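Local atomic coordinates of HhaI Restriction Endonuclease (Haemophilus parahaemolyticus, PDB entry 6UKF), a protein that recognises double-stranded DNA and, as a restriction endonuclease of GCGC sequences, hydrolyses its phosphodiester backbone. Residues His146-Ser151 against Phe232-Lys237; Glu46-His51 against Lys127-Ser132; Cys152-Lys157 against Ala228-Ser233. All blocks are in the same frame, centred on the assembly; numbering follows the deposited sequence.

From the N terminus, contact 2 comes first: E46-H51 leaves strand 43-47 and, after a loop of 75 residues rich in helix, is met by the parallel strand 126-132, inside the mixed sheet. The chain then enters strand 148-156, which opens contact 1 and contact 3 in turn; strand 228-236 returns antiparallel and closes contact 3 before contact 1, so the shorter loop lies within the longer. That shorter loop holds the separate four-stranded sheet of strands 162-163 to 217-221. Contacts 1 and 3 are successive parts of one strand pair in the antiparallel sheet. Contacts 1 and 2 touch: L236 N probably donates to P50 O, continuing the 51-62/228-236 pairing, and L236 CD1 on T131 CG2 joins the two sheets.

Contact 1 of 3, residues His146-Ser151 against Phe232-Lys237; sequences HYFNVS and FSISLK. With CA (calcium ion), chain R; EDO (1,2-ethanediol), chain F; PO4 (phosphate ion), chain Q.
Two methyl groups clasp the ring of F148: I234 CD1 lies over the centre of one face, 3.6 Å from the ring centroid, and L236 CD1 covers the opposite face, offset toward the rim. Both are CH-pi contacts within an antiparallel strand pair, 148-156 with 228-236, at the heart of a five-stranded sheet. F148, V150, I234 and L236 share one face of it. With I234 CG1 between backbone N and carbonyl carbon (chi1 66°), CG2 falls beside the N and meets V150 CG2 at 4.0 Å; helix 110-123 packs on V150.

Paired backbone bonds join N149 to S235 and S151 to S233. Beyond them K237 N donates an almost straight bond (173°) to Y147 O at 2.8 Å. On the polar face a water bridges N149 OD1 and L236 O. The extended K237 chain crosses N149 at about a right angle, CE 3.4 Å from ND2. Its NZ bonds to a phosphate ion and to E145 O, and H146 ND1 donates in the ring plane to the same ion. At the far end S151 OG binds the calcium ion at 2.8 Å and hydrogen-bonds to ethanediol O1 at 2.6 Å.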
# COMPACT_ATOMS: atom_id res chain seq x y z
N HIS A 146 9.70 -14.85 -10.73
CA HIS A 146 9.89 -14.87 -12.17
C HIS A 146 9.37 -13.62 -12.85
O HIS A 146 9.62 -13.43 -14.05
CB HIS A 146 9.20 -16.10 -12.76
CG HIS A 146 9.77 -17.40 -12.27
ND1 HIS A 146 11.06 -17.80 -12.58
CD2 HIS A 146 9.25 -18.37 -11.49
CE1 HIS A 146 11.29 -18.97 -12.01
NE2 HIS A 146 10.21 -19.34 -11.34
N TYR A 147 8.68 -12.75 -12.12
CA TYR A 147 8.03 -11.58 -12.69
C TYR A 147 8.55 -10.26 -12.15
O TYR A 147 8.62 -9.29 -12.90
CB TYR A 147 6.52 -11.67 -12.43
CG TYR A 147 5.90 -12.84 -13.15
CD1 TYR A 147 5.84 -14.08 -12.55
CD2 TYR A 147 5.42 -12.70 -14.44
CE1 TYR A 147 5.29 -15.16 -13.21
CE2 TYR A 147 4.86 -13.77 -15.11
CZ TYR A 147 4.81 -15.00 -14.49
OH TYR A 147 4.25 -16.07 -15.16
N PHE A 148 8.92 -10.20 -10.87
CA PHE A 148 9.30 -8.95 -10.24
C PHE A 148 10.66 -9.06 -9.59
O PHE A 148 10.97 -10.05 -8.93
CB PHE A 148 8.29 -8.54 -9.15
CG PHE A 148 7.04 -7.91 -9.69
CD1 PHE A 148 7.03 -6.58 -10.07
CD2 PHE A 148 5.87 -8.64 -9.81
CE1 PHE A 148 5.88 -5.99 -10.56
CE2 PHE A 148 4.72 -8.06 -10.30
CZ PHE A 148 4.72 -6.73 -10.68
N ASN A 149 11.47 -8.02 -9.79
CA ASN A 149 12.62 -7.77 -8.92
C ASN A 149 12.12 -7.12 -7.64
O ASN A 149 11.15 -6.36 -7.65
CB ASN A 149 13.59 -6.82 -9.61
CG ASN A 149 14.18 -7.40 -10.89
OD1 ASN A 149 14.13 -6.78 -11.95
ND2 ASN A 149 14.72 -8.61 -10.79
N VAL A 150 12.78 -7.44 -6.53
CA VAL A 150 12.34 -7.00 -5.21
C VAL A 150 13.51 -6.38 -4.46
O VAL A 150 14.63 -6.89 -4.51
CB VAL A 150 11.74 -8.15 -4.39
CG1 VAL A 150 11.17 -7.63 -3.06
CG2 VAL A 150 10.67 -8.88 -5.19
N SER A 151 13.24 -5.28 -3.76
CA SER A 151 14.17 -4.70 -2.81
C SER A 151 13.40 -4.35 -1.54
O SER A 151 12.17 -4.35 -1.50
CB SER A 151 14.87 -3.46 -3.37
OG SER A 151 13.96 -2.39 -3.56
N PHE A 232 8.58 -3.16 1.11
CA PHE A 232 9.10 -3.83 -0.07
C PHE A 232 8.72 -3.06 -1.33
O PHE A 232 7.59 -2.58 -1.46
CB PHE A 232 8.57 -5.26 -0.14
CG PHE A 232 8.97 -6.08 1.05
CD1 PHE A 232 8.16 -6.16 2.16
CD2 PHE A 232 10.20 -6.72 1.07
CE1 PHE A 232 8.55 -6.89 3.27
CE2 PHE A 232 10.59 -7.45 2.18
CZ PHE A 232 9.76 -7.54 3.28
N SER A 233 9.67 -2.94 -2.24
CA SER A 233 9.45 -2.35 -3.55
C SER A 233 9.68 -3.41 -4.62
O SER A 233 10.56 -4.26 -4.48
CB SER A 233 10.40 -1.17 -3.78
OG SER A 233 10.06 -0.09 -2.93
N ILE A 234 8.88 -3.35 -5.67
CA ILE A 234 8.95 -4.32 -6.74
C ILE A 234 9.00 -3.60 -8.08
O ILE A 234 8.41 -2.52 -8.25
CB ILE A 234 7.79 -5.35 -6.69
CG1 ILE A 234 6.44 -4.68 -6.95
CG2 ILE A 234 7.80 -6.07 -5.35
CD1 ILE A 234 5.28 -5.67 -6.98
N SER A 235 9.73 -4.18 -9.02
CA SER A 235 9.85 -3.65 -10.37
C SER A 235 9.68 -4.80 -11.35
O SER A 235 10.42 -5.79 -11.27
CB SER A 235 11.20 -2.97 -10.57
OG SER A 235 11.26 -2.33 -11.84
N LEU A 236 8.73 -4.66 -12.27
CA LEU A 236 8.46 -5.72 -13.23
C LEU A 236 9.70 -5.99 -14.08
O LEU A 236 10.35 -5.06 -14.57
CB LEU A 236 7.29 -5.30 -14.12
CG LEU A 236 6.69 -6.35 -15.05
CD1 LEU A 236 6.15 -7.55 -14.28
CD2 LEU A 236 5.58 -5.73 -15.88
N LYS A 237 10.03 -7.27 -14.24
CA LYS A 237 11.19 -7.66 -15.02
C LYS A 237 10.98 -7.39 -16.50
O LYS A 237 9.86 -7.48 -17.02
CB LYS A 237 11.49 -9.14 -14.82
CG LYS A 237 12.02 -9.48 -13.45
CD LYS A 237 12.24 -10.97 -13.30
CE LYS A 237 13.09 -11.28 -12.09
NZ LYS A 237 13.44 -12.72 -12.02
CA CA R . 13.85 -0.28 -1.68
C1 EDO F . 12.60 -2.50 -6.96
O1 EDO F . 13.36 -1.72 -6.04
C2 EDO F . 13.24 -3.87 -7.13
O2 EDO F . 14.58 -3.73 -7.61
P PO4 Q . 13.87 -15.88 -13.51
O1 PO4 Q . 14.17 -14.53 -14.10
O2 PO4 Q . 15.08 -16.77 -13.67
O3 PO4 Q . 13.55 -15.74 -12.04
O4 PO4 Q . 12.69 -16.51 -14.22
O HOH W 1 12.98 -4.37 -13.54

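Contact 2 of 3, residues Glu46-His51 against Lys127-Ser132; sequences EAKMPH and KFFITS. With EDO (1,2-ethanediol), chain E; EDO (1,2-ethanediol), chain O; nucleotides of chain B.
E46 runs alongside F129, and its CB rests over the centre of the F129 ring, 3.6 Å from the centroid in a CH-pi contact. One atom on, CG lies near the ring atom CZ and an ethanediol carbon. The bend at chi2 (-58°) turns CD from the ring toward the phosphate of DC9 of chain B. In the conformer described, OE1 lies 3.0 Å from DC9 OP1 and OE2 faces the ethanediol hydroxyl O1.

E46 and A47, near the end of strand 43-47, pair in parallel with F129 and I130 of strand 126-132 in the mixed sheet. The sequence E46-A47-K48, with D34 beside E46, fits the PD-(D/E)XK nuclease motif, so this strand end probably belongs to the active site. K48 CG meets the edge of the F129 ring, 3.7 Å from CD2. At the tip, K48 NZ donates to OP2 of DA10 of chain B at 2.8 Å. The same NZ also gives bonds to OP2 of DC9 and to Q53 O; in the conformer described it makes a long salt bridge to E46 OE1 as well. On the other face A47 CB packs on I130 CG2 at 3.8 Å. Beyond the paired residues, T131 OG1, anti to its backbone N (chi1 -174°), donates to K48 O at 2.6 Å, while M49 N donates to DA10 OP1.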
# COMPACT_ATOMS: atom_id res chain seq x y z
N GLU A 46 -4.14 -9.58 -6.64
CA GLU A 46 -3.48 -8.31 -6.38
C GLU A 46 -3.06 -7.70 -7.71
O GLU A 46 -2.30 -8.30 -8.47
CB GLU A 46 -2.26 -8.50 -5.48
CG GLU A 46 -2.48 -8.03 -4.06
CD GLU A 46 -2.87 -6.56 -3.99
OE1 GLU A 46 -2.23 -5.74 -4.67
OE2 GLU A 46 -3.83 -6.23 -3.26
N ALA A 47 -3.55 -6.49 -7.99
CA ALA A 47 -3.11 -5.73 -9.15
C ALA A 47 -1.91 -4.90 -8.73
O ALA A 47 -1.92 -4.25 -7.68
CB ALA A 47 -4.23 -4.84 -9.68
N LYS A 48 -0.85 -4.94 -9.54
CA LYS A 48 0.35 -4.16 -9.27
C LYS A 48 0.80 -3.49 -10.55
O LYS A 48 0.90 -4.14 -11.60
CB LYS A 48 1.48 -5.05 -8.75
CG LYS A 48 1.30 -5.53 -7.33
CD LYS A 48 1.50 -4.39 -6.34
CE LYS A 48 0.88 -4.70 -5.00
NZ LYS A 48 0.89 -3.51 -4.10
N MET A 49 1.09 -2.20 -10.47
CA MET A 49 1.73 -1.52 -11.58
C MET A 49 3.18 -1.98 -11.68
O MET A 49 3.72 -2.59 -10.75
CB MET A 49 1.66 -0.01 -11.38
CG MET A 49 0.24 0.53 -11.33
SD MET A 49 0.13 2.31 -11.56
CE MET A 49 0.41 2.43 -13.33
N PRO A 50 3.82 -1.73 -12.82
CA PRO A 50 5.21 -2.18 -12.99
C PRO A 50 6.16 -1.73 -11.89
O PRO A 50 7.09 -2.46 -11.56
CB PRO A 50 5.60 -1.63 -14.36
CG PRO A 50 4.31 -1.59 -15.11
CD PRO A 50 3.26 -1.22 -14.09
N HIS A 51 5.96 -0.54 -11.32
CA HIS A 51 6.76 -0.04 -10.21
C HIS A 51 5.82 0.21 -9.04
O HIS A 51 5.06 1.18 -9.05
CB HIS A 51 7.51 1.23 -10.60
CG HIS A 51 8.39 1.05 -11.79
ND1 HIS A 51 9.64 0.49 -11.72
CD2 HIS A 51 8.18 1.35 -13.10
CE1 HIS A 51 10.18 0.46 -12.92
NE2 HIS A 51 9.32 0.97 -13.78
N LYS A 127 -3.98 -15.33 -4.21
CA LYS A 127 -3.40 -16.46 -4.93
C LYS A 127 -2.75 -16.06 -6.24
O LYS A 127 -1.90 -16.81 -6.75
CB LYS A 127 -4.47 -17.51 -5.23
CG LYS A 127 -4.94 -18.34 -4.03
CD LYS A 127 -5.89 -19.44 -4.50
CE LYS A 127 -6.69 -20.05 -3.35
NZ LYS A 127 -5.89 -21.01 -2.54
N PHE A 128 -3.13 -14.92 -6.81
CA PHE A 128 -2.61 -14.48 -8.09
C PHE A 128 -2.38 -12.98 -8.06
O PHE A 128 -3.01 -12.25 -7.29
CB PHE A 128 -3.58 -14.80 -9.24
CG PHE A 128 -3.66 -16.26 -9.57
CD1 PHE A 128 -4.48 -17.11 -8.85
CD2 PHE A 128 -2.89 -16.79 -10.59
CE1 PHE A 128 -4.54 -18.45 -9.14
CE2 PHE A 128 -2.94 -18.14 -10.89
CZ PHE A 128 -3.77 -18.97 -10.16
N PHE A 129 -1.44 -12.54 -8.89
CA PHE A 129 -1.21 -11.14 -9.18
C PHE A 129 -1.53 -10.89 -10.64
O PHE A 129 -1.41 -11.78 -11.49
CB PHE A 129 0.26 -10.77 -8.93
CG PHE A 129 0.59 -10.45 -7.50
CD1 PHE A 129 0.45 -11.40 -6.50
CD2 PHE A 129 1.06 -9.19 -7.15
CE1 PHE A 129 0.76 -11.10 -5.18
CE2 PHE A 129 1.37 -8.88 -5.84
CZ PHE A 129 1.22 -9.84 -4.86
N ILE A 130 -1.96 -9.66 -10.94
CA ILE A 130 -2.13 -9.20 -12.31
C ILE A 130 -1.36 -7.90 -12.47
O ILE A 130 -1.40 -7.03 -11.60
CB ILE A 130 -3.61 -9.04 -12.70
CG1 ILE A 130 -3.73 -8.62 -14.17
CG2 ILE A 130 -4.32 -8.05 -11.78
CD1 ILE A 130 -5.13 -8.75 -14.73
N THR A 131 -0.62 -7.79 -13.57
CA THR A 131 0.11 -6.59 -13.91
C THR A 131 0.05 -6.43 -15.42
O THR A 131 -0.66 -7.17 -16.11
CB THR A 131 1.53 -6.63 -13.32
OG1 THR A 131 2.18 -5.37 -13.54
CG2 THR A 131 2.36 -7.74 -13.96
N SER A 132 0.79 -5.47 -15.95
CA SER A 132 0.80 -5.25 -17.38
C SER A 132 2.10 -4.57 -17.79
O SER A 132 2.57 -3.65 -17.11
CB SER A 132 -0.38 -4.38 -17.82
OG SER A 132 -0.22 -3.94 -19.16
C1 EDO E . 4.62 4.17 -12.21
O1 EDO E . 6.01 4.26 -11.87
C2 EDO E . 4.06 2.83 -11.76
O2 EDO E . 4.58 1.78 -12.58
C1 EDO O . -3.06 -6.76 -0.38
O1 EDO O . -4.02 -5.70 -0.45
C2 EDO O . -3.38 -7.69 0.78
O2 EDO O . -3.39 -6.94 2.00
P DA B 10 0.32 -0.21 -6.71
OP1 DA B 10 -0.07 -0.63 -8.07
OP2 DA B 10 0.60 -1.23 -5.67
O5' DA B 10 1.64 0.70 -6.75
C5' DA B 10 1.88 1.57 -7.85
C4' DA B 10 1.59 2.99 -7.45
O4' DA B 10 2.42 3.37 -6.32
C3' DA B 10 1.87 4.03 -8.53
O3' DA B 10 0.88 5.03 -8.47
C2' DA B 10 3.27 4.53 -8.19
C1' DA B 10 3.27 4.46 -6.67
N9 DA B 10 4.57 4.22 -6.06
C8 DA B 10 5.48 3.27 -6.41
N7 DA B 10 6.56 3.27 -5.65
C5 DA B 10 6.32 4.28 -4.74
C6 DA B 10 7.08 4.79 -3.67
N6 DA B 10 8.28 4.31 -3.34
N1 DA B 10 6.55 5.80 -2.95
C2 DA B 10 5.35 6.28 -3.29
N3 DA B 10 4.54 5.88 -4.27
C4 DA B 10 5.09 4.87 -4.97
P DC B 9 -2.18 -2.45 -2.44
OP1 DC B 9 -3.02 -3.18 -3.40
OP2 DC B 9 -0.94 -3.06 -1.90
O5' DC B 9 -1.76 -1.05 -3.08
C5' DC B 9 -2.69 -0.36 -3.87
C4' DC B 9 -2.22 1.03 -4.18
O4' DC B 9 -2.09 1.81 -2.95
C3' DC B 9 -0.83 1.13 -4.80
O3' DC B 9 -0.83 0.77 -6.16
C2' DC B 9 -0.53 2.61 -4.55
C1' DC B 9 -1.11 2.81 -3.14
N1 DC B 9 -0.07 2.71 -2.09
C2 DC B 9 0.62 3.86 -1.71
O2 DC B 9 0.31 4.94 -2.25
N3 DC B 9 1.59 3.77 -0.77
C4 DC B 9 1.88 2.59 -0.23
N4 DC B 9 2.85 2.56 0.70
C5 DC B 9 1.20 1.40 -0.61
C6 DC B 9 0.24 1.50 -1.54

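Contact 3 of 3, residues Cys152-Lys157 against Ala228-Ser233; sequences CTYRIK and ANVIFS. With nucleotides of chain C; nucleotides of chain B.
C152 SG packs tightly against V230 CG1, 3.4 Å away, and also reaches the F232 ring, approaching it obliquely with 3.7 Å between SG and CE2. These three residues, with Y154 and A228, make the close-packed face of the antiparallel strand pair. Y154 CG is anti to its backbone N (chi1 -176°), and farther out the ring bears on A228, the next residue of the partner strand on the same face after V230: A228 CB sits 3.5 Å from Y154 CZ, and V230 N lies in the plane of the ring at its edge. The phenol oxygen has its hydrogen bond with L59 O, and M89 of helix 80-91 packs on both Y154 and V230. At the end of the pair the side chains of I156 and A228 barely touch, CG1 to CB 4.4 Å, although the backbones draw together there.

The other face is the more polar one and is turned to the DNA, with T153 partly exposed. T153 CG2 lies alongside I231 CG2, and T153 belongs with S151 to a calcium site; in the conformer described its nearest side-chain atom, CB, is about 4 Å from the ion. N229 and R155 run side by side, their amide and guanidinium planes 85° apart. The R155 chain is extended from CG to NE, and its guanidinium lies flat over C4 of DT4 of chain C. From there NH1 donates in plane and almost straight (178°) to N7 of DG5 of chain C, and NH2 to DG5 O6 at 2.8 Å; Q53 OE1 takes a further bond from NH2. K157 NZ, its chain bent at both outer torsions, donates to O6 of DG8 of chain B at 2.8 Å and to Q56 OE1. Two-bond arginine-guanine pairing with a lysine on a second guanine is major-groove base recognition, consistent with reading of the GCGC site.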
# COMPACT_ATOMS: atom_id res chain seq x y z
N CYS A 152 14.16 -4.05 -0.49
CA CYS A 152 13.59 -3.87 0.84
C CYS A 152 14.32 -2.74 1.54
O CYS A 152 15.56 -2.70 1.54
CB CYS A 152 13.74 -5.17 1.64
SG CYS A 152 13.17 -5.09 3.33
N THR A 153 13.57 -1.81 2.12
CA THR A 153 14.16 -0.70 2.84
C THR A 153 13.42 -0.49 4.16
O THR A 153 12.29 -0.92 4.34
CB THR A 153 14.16 0.59 2.01
OG1 THR A 153 15.09 1.52 2.57
CG2 THR A 153 12.77 1.23 1.98
N TYR A 154 14.12 0.17 5.09
CA TYR A 154 13.56 0.58 6.37
C TYR A 154 13.49 2.10 6.35
O TYR A 154 14.53 2.76 6.26
CB TYR A 154 14.45 0.09 7.51
CG TYR A 154 13.94 0.36 8.90
CD1 TYR A 154 12.67 -0.04 9.30
CD2 TYR A 154 14.74 1.00 9.84
CE1 TYR A 154 12.22 0.20 10.60
CE2 TYR A 154 14.31 1.24 11.12
CZ TYR A 154 13.05 0.84 11.50
OH TYR A 154 12.63 1.08 12.79
N ARG A 155 12.28 2.65 6.40
CA ARG A 155 12.12 4.09 6.28
C ARG A 155 10.95 4.56 7.13
O ARG A 155 9.98 3.84 7.34
CB ARG A 155 11.91 4.54 4.83
CG ARG A 155 10.59 4.13 4.18
CD ARG A 155 10.56 4.62 2.74
NE ARG A 155 9.40 4.19 1.97
CZ ARG A 155 8.27 4.89 1.82
NH1 ARG A 155 8.13 6.07 2.41
NH2 ARG A 155 7.28 4.40 1.09
N ILE A 156 11.06 5.81 7.60
CA ILE A 156 9.93 6.49 8.21
C ILE A 156 8.85 6.65 7.16
O ILE A 156 9.10 7.18 6.07
CB ILE A 156 10.37 7.86 8.73
CG1 ILE A 156 11.40 7.72 9.84
CG2 ILE A 156 9.15 8.67 9.20
CD1 ILE A 156 12.05 9.04 10.23
N LYS A 157 7.64 6.21 7.48
CA LYS A 157 6.47 6.52 6.65
C LYS A 157 5.39 7.09 7.56
O LYS A 157 4.76 6.35 8.33
CB LYS A 157 5.98 5.32 5.85
CG LYS A 157 4.82 5.69 4.92
CD LYS A 157 4.63 4.70 3.77
CE LYS A 157 4.33 3.29 4.25
NZ LYS A 157 3.03 3.16 4.97
N ALA A 228 8.61 3.98 11.64
CA ALA A 228 9.41 3.44 10.54
C ALA A 228 9.01 2.00 10.27
O ALA A 228 8.79 1.21 11.20
CB ALA A 228 10.90 3.52 10.86
N ASN A 229 8.97 1.66 9.00
CA ASN A 229 8.56 0.32 8.57
C ASN A 229 9.55 -0.27 7.58
O ASN A 229 10.14 0.46 6.76
CB ASN A 229 7.16 0.31 7.94
CG ASN A 229 6.85 1.52 7.08
OD1 ASN A 229 5.80 2.16 7.24
ND2 ASN A 229 7.74 1.86 6.15
N VAL A 230 9.76 -1.57 7.71
CA VAL A 230 10.31 -2.34 6.61
C VAL A 230 9.25 -2.39 5.52
O VAL A 230 8.08 -2.66 5.80
CB VAL A 230 10.67 -3.76 7.10
CG1 VAL A 230 11.11 -4.62 5.94
CG2 VAL A 230 11.74 -3.68 8.17
N ILE A 231 9.64 -2.08 4.29
CA ILE A 231 8.68 -1.97 3.20
C ILE A 231 9.34 -2.43 1.92
O ILE A 231 10.51 -2.15 1.66
CB ILE A 231 8.09 -0.54 3.13
CG1 ILE A 231 7.06 -0.44 2.00
CG2 ILE A 231 9.19 0.50 2.97
CD1 ILE A 231 6.12 0.73 2.17
N PHE A 232 8.58 -3.16 1.11
CA PHE A 232 9.10 -3.83 -0.07
C PHE A 232 8.72 -3.06 -1.33
O PHE A 232 7.59 -2.58 -1.46
CB PHE A 232 8.57 -5.26 -0.14
CG PHE A 232 8.97 -6.08 1.05
CD1 PHE A 232 8.16 -6.16 2.16
CD2 PHE A 232 10.20 -6.72 1.07
CE1 PHE A 232 8.55 -6.89 3.27
CE2 PHE A 232 10.59 -7.45 2.18
CZ PHE A 232 9.76 -7.54 3.28
N SER A 233 9.67 -2.94 -2.24
CA SER A 233 9.45 -2.35 -3.55
C SER A 233 9.68 -3.41 -4.62
O SER A 233 10.56 -4.26 -4.48
CB SER A 233 10.40 -1.17 -3.78
OG SER A 233 10.06 -0.09 -2.93
P DT C 4 13.20 12.87 1.60
OP1 DT C 4 13.30 14.31 1.95
OP2 DT C 4 13.91 11.86 2.42
O5' DT C 4 11.66 12.48 1.55
C5' DT C 4 10.79 13.27 0.76
C4' DT C 4 9.41 12.68 0.76
O4' DT C 4 9.38 11.51 -0.06
C3' DT C 4 8.89 12.23 2.13
O3' DT C 4 8.07 13.29 2.65
C2' DT C 4 8.14 10.92 1.86
C1' DT C 4 8.33 10.68 0.36
N1 DT C 4 8.70 9.30 -0.06
C2 DT C 4 7.83 8.58 -0.83
O2 DT C 4 6.73 8.99 -1.17
N3 DT C 4 8.28 7.34 -1.19
C4 DT C 4 9.50 6.77 -0.87
O4 DT C 4 9.82 5.65 -1.25
C5 DT C 4 10.38 7.59 -0.08
C7 DT C 4 11.72 7.08 0.33
C6 DT C 4 9.95 8.81 0.28
P DG C 5 7.32 13.18 4.05
OP1 DG C 5 7.20 14.57 4.56
OP2 DG C 5 7.94 12.15 4.90
O5' DG C 5 5.86 12.72 3.64
C5' DG C 5 5.10 13.50 2.72
C4' DG C 5 3.77 12.85 2.51
O4' DG C 5 3.95 11.63 1.74
C3' DG C 5 3.08 12.42 3.81
O3' DG C 5 1.68 12.57 3.71
C2' DG C 5 3.49 10.95 3.91
C1' DG C 5 3.36 10.56 2.44
N9 DG C 5 3.99 9.31 2.09
C8 DG C 5 5.22 8.84 2.45
N7 DG C 5 5.48 7.65 1.97
C5 DG C 5 4.34 7.32 1.25
C6 DG C 5 4.02 6.15 0.51
O6 DG C 5 4.71 5.13 0.34
N1 DG C 5 2.75 6.23 -0.05
C2 DG C 5 1.89 7.29 0.08
N2 DG C 5 0.71 7.18 -0.53
N3 DG C 5 2.18 8.39 0.77
C4 DG C 5 3.41 8.33 1.32
P DG B 8 -0.58 -3.82 2.80
OP1 DG B 8 -1.04 -5.15 2.32
OP2 DG B 8 0.87 -3.49 2.76
O5' DG B 8 -1.39 -2.73 1.97
C5' DG B 8 -2.79 -2.88 1.82
C4' DG B 8 -3.38 -1.70 1.10
O4' DG B 8 -3.31 -0.52 1.94
C3' DG B 8 -2.67 -1.31 -0.18
O3' DG B 8 -3.16 -2.05 -1.24
C2' DG B 8 -2.98 0.17 -0.31
C1' DG B 8 -3.04 0.62 1.13
N9 DG B 8 -1.83 1.25 1.66
C8 DG B 8 -0.80 0.63 2.33
N7 DG B 8 0.13 1.46 2.73
C5 DG B 8 -0.33 2.70 2.32
C6 DG B 8 0.24 3.99 2.48
O6 DG B 8 1.29 4.30 3.04
N1 DG B 8 -0.56 4.98 1.91
C2 DG B 8 -1.75 4.75 1.27
N2 DG B 8 -2.38 5.83 0.78
N3 DG B 8 -2.29 3.56 1.11
C4 DG B 8 -1.53 2.59 1.66